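Adhesion and penetration protein autotransporter (PDB 3SYJ) is a self-associating bacterial surface adhesin and probable serine protease that promotes adherence to and invasion of host cells. Local coordinates at residues I98-N103 and E315-H320; H73-T78 and D325-Y330. All coordinates share one frame; numbering follows the deposited sequence.

Interaction 1 of 2, residues I98-N103 and E315-H320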
# COMPACT_ATOMS: atom_id res chain seq x y z
N ILE A 98 51.36 48.64 -10.23
CA ILE A 98 51.26 50.08 -10.01
C ILE A 98 51.86 50.83 -11.21
O ILE A 98 53.02 50.59 -11.57
CB ILE A 98 51.99 50.49 -8.71
CG1 ILE A 98 51.22 50.00 -7.48
CG2 ILE A 98 52.20 52.00 -8.66
CD1 ILE A 98 52.01 50.07 -6.18
N VAL A 99 51.08 51.72 -11.81
CA VAL A 99 51.55 52.49 -12.96
C VAL A 99 51.72 53.96 -12.58
O VAL A 99 52.32 54.73 -13.32
CB VAL A 99 50.57 52.39 -14.15
CG1 VAL A 99 50.38 50.93 -14.54
CG2 VAL A 99 49.22 53.02 -13.80
N LYS A 100 51.19 54.33 -11.43
CA LYS A 100 51.30 55.69 -10.93
C LYS A 100 51.02 55.67 -9.44
O LYS A 100 49.98 55.18 -9.01
CB LYS A 100 50.30 56.58 -11.66
CG LYS A 100 50.34 58.04 -11.25
CD LYS A 100 51.67 58.66 -11.60
CE LYS A 100 51.59 60.17 -11.48
NZ LYS A 100 52.94 60.80 -11.48
N ARG A 101 51.96 56.19 -8.64
CA ARG A 101 51.88 56.11 -7.18
C ARG A 101 50.95 57.15 -6.58
O ARG A 101 50.32 56.90 -5.55
CB ARG A 101 53.27 56.27 -6.56
CG ARG A 101 54.31 55.31 -7.12
CD ARG A 101 55.40 55.01 -6.10
NE ARG A 101 55.81 53.62 -6.24
CZ ARG A 101 55.68 52.70 -5.29
NH1 ARG A 101 55.18 53.00 -4.10
NH2 ARG A 101 56.09 51.47 -5.53
N ASN A 102 50.86 58.30 -7.23
CA ASN A 102 50.08 59.42 -6.71
C ASN A 102 50.43 59.72 -5.26
O ASN A 102 49.57 59.72 -4.39
CB ASN A 102 48.58 59.17 -6.88
CG ASN A 102 48.16 59.10 -8.34
OD1 ASN A 102 48.49 59.97 -9.14
ND2 ASN A 102 47.43 58.05 -8.69
N ASN A 103 51.71 59.99 -5.02
CA ASN A 103 52.17 60.46 -3.72
C ASN A 103 51.61 61.85 -3.43
O ASN A 103 51.78 62.78 -4.22
CB ASN A 103 53.70 60.46 -3.64
CG ASN A 103 54.29 59.06 -3.71
OD1 ASN A 103 53.71 58.10 -3.21
ND2 ASN A 103 55.46 58.94 -4.33
N GLU A 315 59.85 54.04 -14.28
CA GLU A 315 60.53 55.28 -13.97
C GLU A 315 60.27 55.67 -12.52
O GLU A 315 59.35 55.15 -11.89
CB GLU A 315 60.07 56.39 -14.92
CG GLU A 315 61.05 57.55 -15.03
CD GLU A 315 60.66 58.54 -16.11
OE1 GLU A 315 61.20 58.45 -17.23
OE2 GLU A 315 59.79 59.41 -15.84
N LYS A 316 61.07 56.59 -12.01
CA LYS A 316 60.90 57.07 -10.64
C LYS A 316 59.83 58.15 -10.58
O LYS A 316 59.93 59.17 -11.25
CB LYS A 316 62.23 57.58 -10.08
CG LYS A 316 62.15 58.08 -8.65
CD LYS A 316 63.55 58.29 -8.07
CE LYS A 316 63.51 59.02 -6.74
NZ LYS A 316 64.88 59.23 -6.19
N ASP A 317 58.81 57.92 -9.77
CA ASP A 317 57.69 58.83 -9.65
C ASP A 317 58.06 60.04 -8.81
O ASP A 317 59.14 60.10 -8.22
CB ASP A 317 56.51 58.09 -9.02
CG ASP A 317 55.17 58.60 -9.50
OD1 ASP A 317 55.10 59.73 -10.03
OD2 ASP A 317 54.18 57.86 -9.34
N LYS A 318 57.15 61.01 -8.76
CA LYS A 318 57.36 62.23 -7.99
C LYS A 318 57.55 61.90 -6.52
O LYS A 318 56.78 61.12 -5.95
CB LYS A 318 56.18 63.19 -8.16
CG LYS A 318 56.13 63.91 -9.51
CD LYS A 318 54.81 64.69 -9.73
CE LYS A 318 53.64 63.77 -10.15
NZ LYS A 318 52.38 64.51 -10.51
N VAL A 319 58.58 62.48 -5.91
CA VAL A 319 58.78 62.39 -4.47
C VAL A 319 58.63 63.77 -3.84
O VAL A 319 59.39 64.69 -4.15
CB VAL A 319 60.18 61.84 -4.14
CG1 VAL A 319 60.34 61.69 -2.64
CG2 VAL A 319 60.40 60.51 -4.84
N HIS A 320 57.65 63.92 -2.95
CA HIS A 320 57.34 65.23 -2.36
C HIS A 320 57.94 65.45 -0.97
O HIS A 320 57.99 66.57 -0.47
CB HIS A 320 55.83 65.45 -2.32
CG HIS A 320 55.19 65.43 -3.67
ND1 HIS A 320 55.10 66.55 -4.46
CD2 HIS A 320 54.62 64.42 -4.37
CE1 HIS A 320 54.50 66.23 -5.59
NE2 HIS A 320 54.19 64.94 -5.56
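Asp317 turns its carboxylate onto the side chain of Lys100 and onto the backbone N, CB and CG of Arg101, and both oxygens are engaged. OD2 accepts the backbone N-H of Arg101, with N to OD2 at 2.9 Å and an N-H...O angle of 161°; the donor arrives nearly along the C-O bond direction, and Arg101 CB and CG pack against the same oxygen. OD1 takes two donors. Lys100 NZ reaches it at 2.8 Å in a salt bridge on the syn lone pair, while Lys318 N, 2.7 Å from Asp317 OD1, comes in on the anti side and somewhat out of the carboxylate plane. Three N-H donors thus fix the rotation of this buried carboxylate and would probably keep it ionised. Lys100 leaves the backbone with CG anti to N (chi1 -179°) and bends at chi2, its chain crossing Asp317 at about a right angle. Its NZ also lies 3.9 Å from Lys318 NZ, a like-charge proximity that Asp317 probably offsets in part. Farther along, Asn103 ND2 donates to Lys318 O at 3.0 Å, almost straight and in the plane of its own amide. ND2 is shared with Asn328 OD1, and OD1 of Asn103 accepts from His117, so both ends of that amide are satisfied. His320 lies beside Asn103, its CD2 3.3 Å from Asn103 O. The Arg101 guanidinium takes no part in the carboxylate grip: NE donates to Ile329 O. The contact joins the corner and loop that end strand 96-100 of the protease domain to the chain leaving strand 315-316; strand 120-121 flanks the first segment, strand 329-330 pairs with 315-316, and helix 332-335 packs on Val99 and Lys100.

Interaction 2 of 2, residues H73-T78 and D325-Y330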
# COMPACT_ATOMS: atom_id res chain seq x y z
N HIS A 73 55.51 56.32 2.24
CA HIS A 73 56.82 55.82 2.64
C HIS A 73 57.01 54.34 2.30
O HIS A 73 58.12 53.82 2.35
CB HIS A 73 57.18 56.17 4.10
CG HIS A 73 56.66 55.21 5.13
ND1 HIS A 73 55.68 55.55 6.03
CD2 HIS A 73 57.03 53.94 5.43
CE1 HIS A 73 55.44 54.53 6.83
NE2 HIS A 73 56.24 53.54 6.49
N ASN A 74 55.93 53.67 1.91
CA ASN A 74 56.05 52.35 1.33
C ASN A 74 56.54 52.51 -0.09
O ASN A 74 55.76 52.46 -1.05
CB ASN A 74 54.71 51.61 1.34
CG ASN A 74 54.36 51.05 2.71
OD1 ASN A 74 55.24 50.76 3.51
ND2 ASN A 74 53.07 50.88 2.97
N VAL A 75 57.85 52.72 -0.23
CA VAL A 75 58.43 53.17 -1.49
C VAL A 75 58.93 52.04 -2.37
O VAL A 75 59.40 52.28 -3.48
CB VAL A 75 59.61 54.14 -1.23
CG1 VAL A 75 59.13 55.39 -0.53
CG2 VAL A 75 60.71 53.46 -0.43
N GLY A 76 58.82 50.80 -1.89
CA GLY A 76 59.40 49.67 -2.60
C GLY A 76 58.49 48.79 -3.44
O GLY A 76 58.90 48.30 -4.50
N TYR A 77 57.25 48.57 -2.99
CA TYR A 77 56.38 47.62 -3.67
C TYR A 77 55.91 48.18 -5.00
O TYR A 77 55.70 49.37 -5.13
CB TYR A 77 55.20 47.20 -2.78
CG TYR A 77 54.08 48.21 -2.65
CD1 TYR A 77 52.76 47.85 -2.93
CD2 TYR A 77 54.32 49.50 -2.20
CE1 TYR A 77 51.72 48.76 -2.79
CE2 TYR A 77 53.29 50.42 -2.06
CZ TYR A 77 51.99 50.05 -2.36
OH TYR A 77 50.94 50.95 -2.23
N THR A 78 55.76 47.32 -6.00
CA THR A 78 55.41 47.77 -7.35
C THR A 78 54.13 47.12 -7.85
O THR A 78 53.70 47.39 -8.97
CB THR A 78 56.53 47.43 -8.34
OG1 THR A 78 56.81 46.03 -8.27
CG2 THR A 78 57.78 48.20 -7.99
N ASP A 325 61.88 59.15 0.16
CA ASP A 325 62.61 58.89 -1.06
C ASP A 325 62.87 57.39 -1.14
O ASP A 325 62.69 56.68 -0.16
CB ASP A 325 63.92 59.69 -1.09
CG ASP A 325 64.49 59.81 -2.49
OD1 ASP A 325 63.94 59.18 -3.41
OD2 ASP A 325 65.49 60.54 -2.67
N GLY A 326 63.26 56.92 -2.32
CA GLY A 326 63.45 55.51 -2.56
C GLY A 326 63.07 55.20 -3.99
O GLY A 326 62.72 56.11 -4.75
N PRO A 327 62.98 53.93 -4.38
CA PRO A 327 62.65 53.56 -5.75
C PRO A 327 61.37 54.18 -6.35
O PRO A 327 61.43 54.70 -7.42
CB PRO A 327 62.56 52.06 -5.68
CG PRO A 327 63.34 51.71 -4.56
CD PRO A 327 63.18 52.75 -3.57
N ASN A 328 60.26 54.17 -5.64
CA ASN A 328 59.09 54.90 -6.11
C ASN A 328 58.70 54.65 -7.57
O ASN A 328 58.35 55.54 -8.30
CB ASN A 328 59.25 56.38 -5.88
CG ASN A 328 59.07 56.76 -4.48
OD1 ASN A 328 57.97 56.90 -4.04
ND2 ASN A 328 60.15 56.96 -3.77
N ILE A 329 58.77 53.41 -7.96
CA ILE A 329 58.61 53.04 -9.32
C ILE A 329 57.20 53.24 -9.85
O ILE A 329 56.25 52.86 -9.22
CB ILE A 329 59.05 51.63 -9.51
CG1 ILE A 329 60.57 51.58 -9.46
CG2 ILE A 329 58.53 51.12 -10.78
CD1 ILE A 329 61.10 50.31 -9.02
N TYR A 330 57.07 53.86 -11.01
CA TYR A 330 55.81 53.89 -11.73
C TYR A 330 55.98 53.61 -13.22
O TYR A 330 57.06 53.32 -13.65
CB TYR A 330 55.04 55.17 -11.46
CG TYR A 330 55.41 56.32 -12.30
CD1 TYR A 330 54.49 56.97 -13.06
CD2 TYR A 330 56.71 56.77 -12.35
CE1 TYR A 330 54.85 58.02 -13.82
CE2 TYR A 330 57.05 57.79 -13.10
CZ TYR A 330 56.13 58.42 -13.84
OH TYR A 330 56.49 59.47 -14.58
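Val75 rests against the turn Asp325-Asn328, which leads into strand 329-330 of a two-stranded antiparallel hairpin with 315-316; the hairpin here leans on a loop of the protease domain, which has the chymotrypsin-like fold of clan PA. At the start of the second segment, Asp325 presents its carbonyl oxygen to the valine methyls, 3.8 Å from Val75 CG2. Its side chain leaves the backbone away from the loop, and OD1 accepts Gly326 N from above the carboxylate plane and forms a salt bridge with Lys316. Gly326 follows with its CA 4.0 Å from Val75 CG2. With no side chain of its own, Gly326 (phi 146°, psi -171°) lets that methyl lie directly against its CA. Pro327 then lays its ring beside the loop, CD 4.1 Å from Val75 CG2 and also close to Val75 O. Asn328 makes the polar link: its backbone N donates to Val75 O at 3.0 Å, in the carbonyl plane with an N-H...O angle of 153°. Its side chain folds back so that ND2 donates to Gly326 O, from above that carbonyl's plane, and the amide fixed in this way passes obliquely across Val75, ND2 lying 3.7 Å from CG1. Ile329 extends the contact as an apolar patch at the other end of the loop. Thr78 holds CG2 anti to its carbonyl carbon, and this methyl packs against Ile329, near CG2 and CD1 and 4.0 Å from Ile329 CB.

In the fold
Interactions 1 and 2 are two neighbouring parts of one junction, their centres 8 Å apart, in which the hairpin of 315-316 and 329-330 is set against the protease domain. The hairpin itself connects them: Glu315 O to Tyr330 N and Asp317 N to Asn328 O are both 2.8 Å, probable hydrogen bonds. The side chain of Tyr330, from interaction 2, also touches Lys100 and Asp317 of interaction 1. Along the chain, interaction 1 is nested within the loop closed by interaction 2. The latter is nearer the catalytic centre: the side chain of Val75 is about 10 Å from that of Ser218, the active-site serine by similarity, and His73, hydrogen-bonded through ND1 to Asp115 OD2, probably completes its triad.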